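Local coordinates for probable fumarate reductase Ifc3 (PDB 1QO8), which catalyses the essentially unidirectional reduction of fumarate to succinate, using one FAD and four covalently bound haems c per subunit, at residues N168-K173 against D182-F187; T329-I334 against G497-M502; F416-Y421 against Q486-A491. One frame throughout, in Å; residues are numbered along the deposited sequence.

Interaction 1: residues N168-K173 against D182-F187; sequences NAVGTK and DKVEWF
Val170 carries this contact, touching Asp182 and Lys183 just before helix 184-194 and Val184 and Phe187 in its first turn. Its two methyls go to different partners. CG1 sits in the crowded position between the backbone N and the carbonyl carbon (chi1 49°). There Val170 CG1 meets Val184 CG2 at 3.8 Å, the two valines crossing at about a right angle. The same Val170 CG1 lies 4.0 Å from Phe187 CD2, approaching the ring obliquely. Val170 CG2, anti to the backbone N, rests on the main chain just before the helix, 3.6 Å from Lys183 C. The carboxylate of Asp182 runs across the base of the valine, with OD2 3.6 Å from Val170 CB. This is van der Waals contact. The charge itself is met by Arg238, in a salt bridge to OD1, and by Gln175, which donates to OD2.

Phe187 has CG anti to its backbone N (chi1 -174°), which carries the ring across to Asn168 and Ala169. Phe187 CE2 is 3.8 Å from Asn168 CB. Ala169 N lies at the ring edge, 4.0 Å from Phe187 CE2. An alanine in place of Phe187 would remove the ring that touches Asn168, Ala169 and Val170, and would probably loosen the packing of the helix on this loop. The amide end of Asn168 turns to other partners, Gly541, Asn543 and Thr239.

The contact joins the loop between strand 167-168 and helix 173-177 to the first turn of helix 184-194. Helix 201-220 packs beside both: Ser211 and Val215 touch Ala169, while Ala208 touches Val184 and Phe187.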
loop_
_atom_site.group_PDB
_atom_site.type_symbol
_atom_site.label_atom_id
_atom_site.label_comp_id
_atom_site.label_asym_id
_atom_site.label_seq_id
_atom_site.Cartn_x
_atom_site.Cartn_y
_atom_site.Cartn_z
ATOM N N ASN A 168 -13.305 -21.868 -12.404
ATOM C CA ASN A 168 -13.870 -21.268 -13.597
ATOM C C ASN A 168 -13.072 -21.614 -14.833
ATOM O O ASN A 168 -11.843 -21.683 -14.849
ATOM C CB ASN A 168 -13.968 -19.714 -13.420
ATOM C CG ASN A 168 -15.021 -19.345 -12.412
ATOM O OD1 ASN A 168 -15.930 -20.145 -12.116
ATOM N ND2 ASN A 168 -15.014 -18.178 -11.778
ATOM N N ALA A 169 -13.777 -22.027 -15.882
ATOM C CA ALA A 169 -13.126 -22.206 -17.201
ATOM C C ALA A 169 -14.187 -22.003 -18.289
ATOM O O ALA A 169 -15.396 -22.122 -18.072
ATOM C CB ALA A 169 -12.481 -23.561 -17.329
ATOM N N VAL A 170 -13.762 -21.653 -19.477
ATOM C CA VAL A 170 -14.643 -21.393 -20.596
ATOM C C VAL A 170 -14.235 -22.364 -21.716
ATOM O O VAL A 170 -13.045 -22.418 -21.962
ATOM C CB VAL A 170 -14.543 -19.963 -21.144
ATOM C CG1 VAL A 170 -13.150 -19.433 -21.415
ATOM C CG2 VAL A 170 -15.280 -19.929 -22.509
ATOM N N GLY A 171 -15.193 -23.002 -22.369
ATOM C CA GLY A 171 -14.868 -23.904 -23.472
ATOM C C GLY A 171 -14.570 -25.312 -23.012
ATOM O O GLY A 171 -13.772 -25.996 -23.654
ATOM N N THR A 172 -15.141 -25.801 -21.926
ATOM C CA THR A 172 -14.747 -27.173 -21.525
ATOM C C THR A 172 -15.737 -28.185 -22.063
ATOM O O THR A 172 -16.888 -27.960 -22.452
ATOM C CB THR A 172 -14.636 -27.325 -19.997
ATOM O OG1 THR A 172 -15.945 -27.137 -19.462
ATOM C CG2 THR A 172 -13.653 -26.319 -19.411
ATOM N N LYS A 173 -15.301 -29.435 -22.011
ATOM C CA LYS A 173 -16.235 -30.519 -22.362
ATOM C C LYS A 173 -17.326 -30.594 -21.306
ATOM O O LYS A 173 -18.430 -31.049 -21.664
ATOM C CB LYS A 173 -15.420 -31.778 -22.552
ATOM C CG LYS A 173 -14.850 -32.357 -21.285
ATOM C CD LYS A 173 -14.205 -33.699 -21.569
ATOM C CE LYS A 173 -13.615 -34.381 -20.365
ATOM N NZ LYS A 173 -14.596 -35.123 -19.540
ATOM N N ASP A 182 -20.786 -20.622 -23.852
ATOM C CA ASP A 182 -19.996 -19.634 -23.130
ATOM C C ASP A 182 -18.961 -19.136 -24.123
ATOM O O ASP A 182 -18.811 -19.749 -25.176
ATOM C CB ASP A 182 -19.353 -20.265 -21.911
ATOM C CG ASP A 182 -18.660 -19.353 -20.915
ATOM O OD1 ASP A 182 -18.873 -18.115 -21.004
ATOM O OD2 ASP A 182 -17.949 -19.913 -20.023
ATOM N N LYS A 183 -18.361 -17.981 -23.908
ATOM C CA LYS A 183 -17.385 -17.414 -24.828
ATOM C C LYS A 183 -16.286 -16.785 -23.966
ATOM O O LYS A 183 -16.579 -16.264 -22.883
ATOM C CB LYS A 183 -17.890 -16.293 -25.743
ATOM C CG LYS A 183 -19.090 -16.654 -26.590
ATOM C CD LYS A 183 -19.636 -15.503 -27.419
ATOM C CE LYS A 183 -20.996 -15.875 -28.007
ATOM N NZ LYS A 183 -20.817 -16.467 -29.373
ATOM N N VAL A 184 -15.089 -16.851 -24.475
ATOM C CA VAL A 184 -13.941 -16.273 -23.805
ATOM C C VAL A 184 -14.188 -14.812 -23.439
ATOM O O VAL A 184 -13.838 -14.394 -22.327
ATOM C CB VAL A 184 -12.704 -16.414 -24.682
ATOM C CG1 VAL A 184 -11.559 -15.541 -24.176
ATOM C CG2 VAL A 184 -12.222 -17.843 -24.708
ATOM N N GLU A 185 -14.844 -14.043 -24.305
ATOM C CA GLU A 185 -15.083 -12.635 -24.076
ATOM C C GLU A 185 -16.061 -12.503 -22.931
ATOM O O GLU A 185 -15.960 -11.519 -22.224
ATOM C CB GLU A 185 -15.585 -11.862 -25.314
ATOM C CG GLU A 185 -16.306 -12.723 -26.352
ATOM C CD GLU A 185 -15.347 -13.649 -27.088
ATOM O OE1 GLU A 185 -14.424 -13.184 -27.788
ATOM O OE2 GLU A 185 -15.484 -14.878 -26.953
ATOM N N TRP A 186 -17.009 -13.424 -22.766
ATOM C CA TRP A 186 -17.916 -13.356 -21.628
ATOM C C TRP A 186 -17.179 -13.554 -20.307
ATOM O O TRP A 186 -17.412 -12.848 -19.317
ATOM C CB TRP A 186 -19.020 -14.381 -21.855
ATOM C CG TRP A 186 -19.932 -14.003 -23.007
ATOM C CD1 TRP A 186 -19.921 -12.877 -23.775
ATOM C CD2 TRP A 186 -21.048 -14.772 -23.475
ATOM N NE1 TRP A 186 -20.906 -12.896 -24.707
ATOM C CE2 TRP A 186 -21.629 -14.054 -24.538
ATOM C CE3 TRP A 186 -21.574 -16.023 -23.131
ATOM C CZ2 TRP A 186 -22.736 -14.547 -25.256
ATOM C CZ3 TRP A 186 -22.673 -16.499 -23.834
ATOM C CH2 TRP A 186 -23.239 -15.761 -24.887
ATOM N N PHE A 187 -16.321 -14.564 -20.292
ATOM C CA PHE A 187 -15.440 -14.804 -19.119
ATOM C C PHE A 187 -14.637 -13.538 -18.808
ATOM O O PHE A 187 -14.510 -13.071 -17.673
ATOM C CB PHE A 187 -14.502 -15.989 -19.436
ATOM C CG PHE A 187 -13.625 -16.472 -18.312
ATOM C CD1 PHE A 187 -12.714 -15.643 -17.683
ATOM C CD2 PHE A 187 -13.727 -17.764 -17.837
ATOM C CE1 PHE A 187 -11.916 -16.082 -16.632
ATOM C CE2 PHE A 187 -12.936 -18.221 -16.782
ATOM C CZ PHE A 187 -12.038 -17.377 -16.154
#

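Interaction 2: residues T329-I334 against G497-M502; sequences TSSNNI and GIHHTM. With FAD (flavin-adenine dinucleotide), chain G.
This contact forms part of the FAD pocket, where a short parallel strand pairing runs up to the flavin ring. Thr329 pairs with Gly497 and Ser330 with Ile498. Ile498 N donates to Thr329 O at 2.8 Å. At its other end the same residue offers Ile498 O to two donors. Ser331 N meets Ile498 O nearly along the C=O axis at 3.0 Å, and Ser330 OG meets it from above the carbonyl plane at 2.7 Å. Ser330 OG is anti to its backbone N (chi1 170°) and also accepts from Asn332 N, making an ST turn just where the strand pairing ends. Met313, in a loop, touches Ser330 and Asn332.

Within the turn, two more side chains reach His499. Ser331 OG lies at the edge of the His499 imidazole, 3.0 Å from ND1, in a hydrogen bond in which either could be the donor. Asn332 ND2 gives a nearly straight bond to His499 O (3.2 Å, 173°), with the acceptor close to its amide plane. The Ser331 bond probably fixes the rotation of the His499 ring, whose CE1 is 3.3 Å from FAD C8. Ser331 OG itself sits 3.4 Å from the FAD methyl C8M. By similarity, His499 binds fumarate and succinate. His500 turns its ring edge to the ribityl chain, with CE1 3.0 Å from FAD O3'.

Strand 357-364 pairs antiparallel with strand 489-505. His499 and His500 both face Gln358 there, a classic beta bulge.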
loop_
_atom_site.group_PDB
_atom_site.type_symbol
_atom_site.label_atom_id
_atom_site.label_comp_id
_atom_site.label_asym_id
_atom_site.label_seq_id
_atom_site.Cartn_x
_atom_site.Cartn_y
_atom_site.Cartn_z
ATOM N N THR A 329 -12.355 -11.487 11.587
ATOM C CA THR A 329 -11.657 -12.732 11.612
ATOM C C THR A 329 -11.066 -13.048 10.217
ATOM O O THR A 329 -10.860 -12.129 9.443
ATOM C CB THR A 329 -12.604 -13.967 11.795
ATOM O OG1 THR A 329 -13.962 -13.684 11.993
ATOM C CG2 THR A 329 -11.889 -14.933 12.644
ATOM N N SER A 330 -10.999 -14.343 9.825
ATOM C CA SER A 330 -10.550 -14.593 8.450
ATOM C C SER A 330 -11.027 -16.002 8.226
ATOM O O SER A 330 -11.068 -16.725 9.236
ATOM C CB SER A 330 -8.950 -14.608 8.381
ATOM O OG SER A 330 -8.728 -15.115 6.994
ATOM N N SER A 331 -11.277 -16.455 7.040
ATOM C CA SER A 331 -11.566 -17.839 6.834
ATOM C C SER A 331 -10.276 -18.618 6.480
ATOM O O SER A 331 -10.435 -19.699 5.989
ATOM C CB SER A 331 -12.448 -17.773 5.577
ATOM O OG SER A 331 -11.524 -17.117 4.696
ATOM N N ASN A 332 -9.111 -17.970 6.379
ATOM C CA ASN A 332 -7.919 -18.541 5.792
ATOM C C ASN A 332 -7.254 -19.628 6.617
ATOM O O ASN A 332 -7.284 -19.580 7.832
ATOM C CB ASN A 332 -6.813 -17.457 5.619
ATOM C CG ASN A 332 -7.218 -16.516 4.473
ATOM O OD1 ASN A 332 -6.324 -16.022 3.811
ATOM N ND2 ASN A 332 -8.525 -16.441 4.164
ATOM N N ASN A 333 -6.426 -20.436 5.942
ATOM C CA ASN A 333 -5.425 -21.182 6.760
ATOM C C ASN A 333 -4.420 -20.207 7.365
ATOM O O ASN A 333 -4.151 -19.089 6.834
ATOM C CB ASN A 333 -4.751 -22.120 5.763
ATOM C CG ASN A 333 -3.903 -23.199 6.412
ATOM O OD1 ASN A 333 -3.629 -23.083 7.638
ATOM N ND2 ASN A 333 -3.697 -24.213 5.595
ATOM N N ILE A 334 -3.789 -20.537 8.493
ATOM C CA ILE A 334 -2.826 -19.762 9.209
ATOM C C ILE A 334 -1.477 -19.609 8.455
ATOM O O ILE A 334 -0.739 -18.685 8.769
ATOM C CB ILE A 334 -2.516 -20.355 10.609
ATOM C CG1 ILE A 334 -1.957 -21.776 10.415
ATOM C CG2 ILE A 334 -3.831 -20.342 11.434
ATOM C CD1 ILE A 334 -1.418 -22.377 11.699
ATOM N N GLY A 497 -15.061 -11.799 7.855
ATOM C CA GLY A 497 -13.721 -12.365 7.892
ATOM C C GLY A 497 -12.965 -11.906 6.615
ATOM O O GLY A 497 -13.535 -11.968 5.532
ATOM N N ILE A 498 -11.682 -11.623 6.838
ATOM C CA ILE A 498 -10.783 -11.515 5.682
ATOM C C ILE A 498 -10.778 -12.831 4.972
ATOM O O ILE A 498 -10.663 -13.930 5.534
ATOM C CB ILE A 498 -9.357 -11.023 6.144
ATOM C CG1 ILE A 498 -9.682 -9.546 6.595
ATOM C CG2 ILE A 498 -8.463 -10.916 4.927
ATOM C CD1 ILE A 498 -8.757 -9.086 7.670
ATOM N N HIS A 499 -10.852 -12.849 3.678
ATOM C CA HIS A 499 -10.991 -13.998 2.858
ATOM C C HIS A 499 -10.006 -13.987 1.736
ATOM O O HIS A 499 -9.572 -15.116 1.464
ATOM C CB HIS A 499 -12.480 -13.941 2.267
ATOM C CG HIS A 499 -12.743 -15.175 1.461
ATOM N ND1 HIS A 499 -12.882 -16.370 2.149
ATOM C CD2 HIS A 499 -12.910 -15.450 0.162
ATOM C CE1 HIS A 499 -13.108 -17.372 1.266
ATOM N NE2 HIS A 499 -13.066 -16.836 0.070
ATOM N N HIS A 500 -9.654 -12.893 1.071
ATOM C CA HIS A 500 -8.784 -13.147 -0.101
ATOM C C HIS A 500 -8.075 -11.797 -0.240
ATOM O O HIS A 500 -8.727 -10.757 -0.130
ATOM C CB HIS A 500 -9.531 -13.481 -1.357
ATOM C CG HIS A 500 -8.652 -13.742 -2.569
ATOM N ND1 HIS A 500 -8.160 -14.949 -2.870
ATOM C CD2 HIS A 500 -8.181 -12.835 -3.528
ATOM C CE1 HIS A 500 -7.452 -14.897 -4.027
ATOM N NE2 HIS A 500 -7.399 -13.634 -4.401
ATOM N N THR A 501 -6.765 -11.765 -0.504
ATOM C CA THR A 501 -6.148 -10.489 -0.839
ATOM C C THR A 501 -5.817 -10.393 -2.303
ATOM O O THR A 501 -4.834 -10.987 -2.728
ATOM C CB THR A 501 -4.856 -10.303 0.019
ATOM O OG1 THR A 501 -3.971 -11.411 -0.175
ATOM C CG2 THR A 501 -5.261 -10.355 1.464
ATOM N N MET A 502 -6.631 -9.711 -3.100
ATOM C CA MET A 502 -6.444 -9.546 -4.504
ATOM C C MET A 502 -5.123 -8.822 -4.797
ATOM O O MET A 502 -4.611 -9.094 -5.899
ATOM C CB MET A 502 -7.488 -8.576 -5.191
ATOM C CG MET A 502 -8.942 -9.131 -5.291
ATOM S SD MET A 502 -9.904 -9.390 -3.795
ATOM C CE MET A 502 -10.225 -7.742 -3.169
HETATM P PA FAD G . -2.079 -21.060 -1.030
HETATM O O1A FAD G . -2.932 -22.229 -1.414
HETATM O O2A FAD G . -2.303 -20.383 0.123
HETATM O O5B FAD G . -0.738 -21.776 -0.631
HETATM C C5B FAD G . 0.521 -21.039 -0.346
HETATM C C4B FAD G . 1.583 -22.093 0.249
HETATM O O4B FAD G . 2.807 -21.242 0.494
HETATM C C3B FAD G . 1.180 -22.552 1.689
HETATM O O3B FAD G . 0.974 -23.870 1.934
HETATM C C2B FAD G . 2.066 -21.685 2.656
HETATM O O2B FAD G . 2.421 -22.328 3.904
HETATM C C1B FAD G . 3.303 -21.615 1.841
HETATM N N9A FAD G . 4.158 -20.471 2.183
HETATM C C8A FAD G . 3.785 -19.203 2.552
HETATM N N7A FAD G . 4.804 -18.468 2.903
HETATM C C5A FAD G . 5.924 -19.281 2.759
HETATM C C6A FAD G . 7.339 -19.093 3.068
HETATM N N6A FAD G . 7.845 -17.984 3.531
HETATM N N1A FAD G . 8.125 -20.154 2.757
HETATM C C2A FAD G . 7.633 -21.372 2.346
HETATM N N3A FAD G . 6.339 -21.636 2.058
HETATM C C4A FAD G . 5.553 -20.556 2.316
HETATM N N1 FAD G . -11.170 -19.358 -4.840
HETATM C C2 FAD G . -11.743 -19.860 -5.900
HETATM O O2 FAD G . -11.577 -19.552 -7.035
HETATM N N3 FAD G . -12.703 -20.914 -5.824
HETATM C C4 FAD G . -12.975 -21.381 -4.542
HETATM O O4 FAD G . -13.806 -22.232 -4.395
HETATM C C4X FAD G . -12.366 -20.756 -3.371
HETATM N N5 FAD G . -12.690 -21.174 -2.137
HETATM C C5X FAD G . -12.074 -20.661 -1.046
HETATM C C6 FAD G . -12.449 -21.155 0.212
HETATM C C7 FAD G . -11.837 -20.662 1.338
HETATM C C7M FAD G . -12.177 -21.137 2.715
HETATM C C8 FAD G . -10.796 -19.677 1.180
HETATM C C8M FAD G . -10.072 -19.184 2.396
HETATM C C9 FAD G . -10.407 -19.215 -0.050
HETATM C C9A FAD G . -11.017 -19.681 -1.191
HETATM N N10 FAD G . -10.728 -19.259 -2.504
HETATM C C10 FAD G . -11.361 -19.755 -3.578
HETATM C "C1'" FAD G . -9.440 -18.551 -2.785
HETATM C "C2'" FAD G . -8.404 -19.559 -3.389
HETATM O "O2'" FAD G . -8.658 -20.751 -2.572
HETATM C "C3'" FAD G . -7.019 -19.059 -2.910
HETATM O "O3'" FAD G . -6.766 -17.732 -3.389
HETATM C "C4'" FAD G . -5.953 -19.814 -3.772
HETATM O "O4'" FAD G . -6.080 -21.201 -3.334
HETATM C "C5'" FAD G . -4.556 -19.292 -3.277
HETATM O "O5'" FAD G . -3.566 -20.354 -3.854
HETATM P P FAD G . -2.038 -20.190 -3.751
HETATM O O1P FAD G . -1.482 -21.398 -4.470
HETATM O O2P FAD G . -1.810 -18.898 -4.224
HETATM O O3P FAD G . -1.805 -20.124 -2.322
#

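Interaction 3: residues F416-Y421 against Q486-A491; sequences FDNQLY and QSPYYA
Tyr490 forms an aromatic cluster with Phe416 and Tyr421, both on the same side of its ring plane. Its ring is nearly parallel to that of Tyr421 (planes at 4°) but slid so far that overlap is slight. The hydroxyl oxygen of Tyr490 sits over the centre of the Tyr421 ring, and Tyr421 CD1 is 3.5 Å from Tyr490 CZ. Phe416 instead offers a ring face to the base of the tyrosine, with CE1 3.3 Å from Tyr490 CB. The Tyr421 hydroxyl bonds to Asp431.

Two backbone bonds pair Phe416 with Tyr490: Tyr490 N to Phe416 O at 2.9 Å, and Phe416 N to Tyr490 O at 3.2 Å. Next along the chain, Asp417 ties the two segments together. Asp417 OD2 accepts from Gln486 N at 2.7 Å, from above the carboxylate plane, and from Gln419 NE2 on the syn lone pair; Thr485 N also donates to it. Asn418 N returns a bond to Gln486 O at 3.0 Å. The amides of Gln419 and Gln486 are stacked, and Gln419 CG lies 3.6 Å from Gln486 CD. Gln419 NE2 is also bonded to Asn483.

Val427 of helix 425-432 backs Phe416 and Tyr421. Asp417 OD1 accepts from Gln419 N, so Asp417 is the N-cap of helix 418-423. The whole is an antiparallel strand pair, 412-417 with 489-505, in which strand 412-417 passes directly into the capped helix.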
loop_
_atom_site.group_PDB
_atom_site.type_symbol
_atom_site.label_atom_id
_atom_site.label_comp_id
_atom_site.label_asym_id
_atom_site.label_seq_id
_atom_site.Cartn_x
_atom_site.Cartn_y
_atom_site.Cartn_z
ATOM N N PHE A 416 -32.054 -19.414 14.798
ATOM C CA PHE A 416 -33.134 -20.025 14.024
ATOM C C PHE A 416 -33.745 -21.123 14.892
ATOM O O PHE A 416 -33.157 -21.411 15.948
ATOM C CB PHE A 416 -32.792 -20.498 12.619
ATOM C CG PHE A 416 -31.550 -21.363 12.645
ATOM C CD1 PHE A 416 -31.629 -22.713 12.968
ATOM C CD2 PHE A 416 -30.292 -20.751 12.432
ATOM C CE1 PHE A 416 -30.421 -23.450 12.969
ATOM C CE2 PHE A 416 -29.110 -21.507 12.427
ATOM C CZ PHE A 416 -29.178 -22.853 12.718
ATOM N N ASP A 417 -34.904 -21.690 14.473
ATOM C CA ASP A 417 -35.465 -22.722 15.393
ATOM C C ASP A 417 -35.448 -24.005 14.622
ATOM O O ASP A 417 -34.880 -24.007 13.504
ATOM C CB ASP A 417 -36.871 -22.251 15.820
ATOM C CG ASP A 417 -37.915 -22.409 14.723
ATOM O OD1 ASP A 417 -37.641 -22.567 13.498
ATOM O OD2 ASP A 417 -39.129 -22.366 15.100
ATOM N N ASN A 418 -36.059 -25.107 15.019
ATOM C CA ASN A 418 -36.127 -26.420 14.372
ATOM C C ASN A 418 -36.757 -26.431 13.041
ATOM O O ASN A 418 -36.508 -27.350 12.246
ATOM C CB ASN A 418 -36.854 -27.462 15.269
ATOM C CG ASN A 418 -37.078 -28.893 14.842
ATOM O OD1 ASN A 418 -37.218 -29.947 15.470
ATOM N ND2 ASN A 418 -37.126 -29.314 13.565
ATOM N N GLN A 419 -37.587 -25.401 12.649
ATOM C CA GLN A 419 -38.124 -25.426 11.290
ATOM C C GLN A 419 -37.015 -25.210 10.296
ATOM O O GLN A 419 -36.874 -25.738 9.177
ATOM C CB GLN A 419 -39.293 -24.385 11.058
ATOM C CG GLN A 419 -40.226 -24.217 12.251
ATOM C CD GLN A 419 -41.147 -22.994 12.112
ATOM O OE1 GLN A 419 -41.948 -22.842 11.179
ATOM N NE2 GLN A 419 -40.973 -21.983 12.934
ATOM N N LEU A 420 -36.155 -24.167 10.599
ATOM C CA LEU A 420 -35.059 -23.939 9.667
ATOM C C LEU A 420 -34.142 -25.179 9.733
ATOM O O LEU A 420 -33.704 -25.602 8.708
ATOM C CB LEU A 420 -34.187 -22.689 10.021
ATOM C CG LEU A 420 -33.319 -22.193 8.872
ATOM C CD1 LEU A 420 -33.206 -20.639 8.953
ATOM C CD2 LEU A 420 -31.869 -22.730 8.934
ATOM N N TYR A 421 -33.829 -25.656 10.909
ATOM C CA TYR A 421 -32.864 -26.767 11.057
ATOM C C TYR A 421 -33.345 -27.924 10.202
ATOM O O TYR A 421 -32.581 -28.482 9.416
ATOM C CB TYR A 421 -32.757 -27.262 12.497
ATOM C CG TYR A 421 -31.694 -28.331 12.773
ATOM C CD1 TYR A 421 -30.381 -27.946 13.070
ATOM C CD2 TYR A 421 -32.022 -29.692 12.811
ATOM C CE1 TYR A 421 -29.448 -28.910 13.374
ATOM C CE2 TYR A 421 -31.109 -30.676 13.079
ATOM C CZ TYR A 421 -29.771 -30.250 13.350
ATOM O OH TYR A 421 -28.803 -31.163 13.684
ATOM N N GLN A 486 -40.471 -23.297 17.267
ATOM C CA GLN A 486 -40.368 -24.754 17.463
ATOM C C GLN A 486 -38.980 -25.191 17.917
ATOM O O GLN A 486 -37.889 -24.889 17.361
ATOM C CB GLN A 486 -40.709 -25.404 16.135
ATOM C CG GLN A 486 -42.161 -25.144 15.666
ATOM C CD GLN A 486 -42.424 -25.998 14.438
ATOM O OE1 GLN A 486 -41.717 -27.002 14.286
ATOM N NE2 GLN A 486 -43.357 -25.634 13.576
ATOM N N SER A 487 -38.959 -25.836 19.057
ATOM C CA SER A 487 -37.740 -26.197 19.755
ATOM C C SER A 487 -36.961 -27.390 19.362
ATOM O O SER A 487 -37.737 -27.963 18.600
ATOM C CB SER A 487 -38.115 -26.166 21.237
ATOM O OG SER A 487 -37.718 -27.281 21.958
ATOM N N PRO A 488 -35.668 -27.319 19.029
ATOM C CA PRO A 488 -34.685 -26.671 19.851
ATOM C C PRO A 488 -34.463 -25.308 19.147
ATOM O O PRO A 488 -34.785 -25.183 17.966
ATOM C CB PRO A 488 -33.394 -27.439 19.949
ATOM C CG PRO A 488 -33.631 -28.729 19.268
ATOM C CD PRO A 488 -34.993 -28.587 18.674
ATOM N N TYR A 489 -33.877 -24.342 19.811
ATOM C CA TYR A 489 -33.450 -23.095 19.206
ATOM C C TYR A 489 -31.912 -23.086 19.082
ATOM O O TYR A 489 -31.262 -23.695 19.914
ATOM C CB TYR A 489 -33.918 -21.885 20.012
ATOM C CG TYR A 489 -35.453 -21.917 20.180
ATOM C CD1 TYR A 489 -36.012 -22.611 21.223
ATOM C CD2 TYR A 489 -36.264 -21.310 19.275
ATOM C CE1 TYR A 489 -37.418 -22.650 21.338
ATOM C CE2 TYR A 489 -37.645 -21.310 19.387
ATOM C CZ TYR A 489 -38.205 -21.999 20.446
ATOM O OH TYR A 489 -39.582 -22.029 20.527
ATOM N N TYR A 490 -31.400 -22.493 18.005
ATOM C CA TYR A 490 -30.005 -22.640 17.644
ATOM C C TYR A 490 -29.325 -21.286 17.448
ATOM O O TYR A 490 -30.027 -20.362 17.039
ATOM C CB TYR A 490 -29.910 -23.327 16.275
ATOM C CG TYR A 490 -30.353 -24.776 16.346
ATOM C CD1 TYR A 490 -29.507 -25.816 16.696
ATOM C CD2 TYR A 490 -31.702 -25.062 16.071
ATOM C CE1 TYR A 490 -29.991 -27.127 16.759
ATOM C CE2 TYR A 490 -32.194 -26.348 16.103
ATOM C CZ TYR A 490 -31.314 -27.365 16.441
ATOM O OH TYR A 490 -31.820 -28.642 16.478
ATOM N N ALA A 491 -27.994 -21.261 17.643
ATOM C CA ALA A 491 -27.233 -20.073 17.224
ATOM C C ALA A 491 -25.801 -20.413 16.755
ATOM O O ALA A 491 -25.157 -21.302 17.333
ATOM C CB ALA A 491 -27.097 -19.120 18.393
#

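How the interactions relate
Interactions 2 and 3 share strand 489-505 and one mixed sheet. Interaction 3 pairs the start of that strand with strand 412-417, and interaction 2 uses a later part, at the flavin. Their centres are 29 Å apart and their nearest atoms about 14 Å, so the strand links them without direct touch. Interaction 1 does not belong to that sheet, though its nearest atoms come within about 11 Å of interaction 2; it lies 42 Å from interaction 3, centre to centre. It still approaches the cofactor: the Asn168 side chain is about 6 Å from FAD. Interaction 2 touches FAD directly. Interaction 3 is the peripheral one, with the Phe416 side chain about 13 Å from a haem.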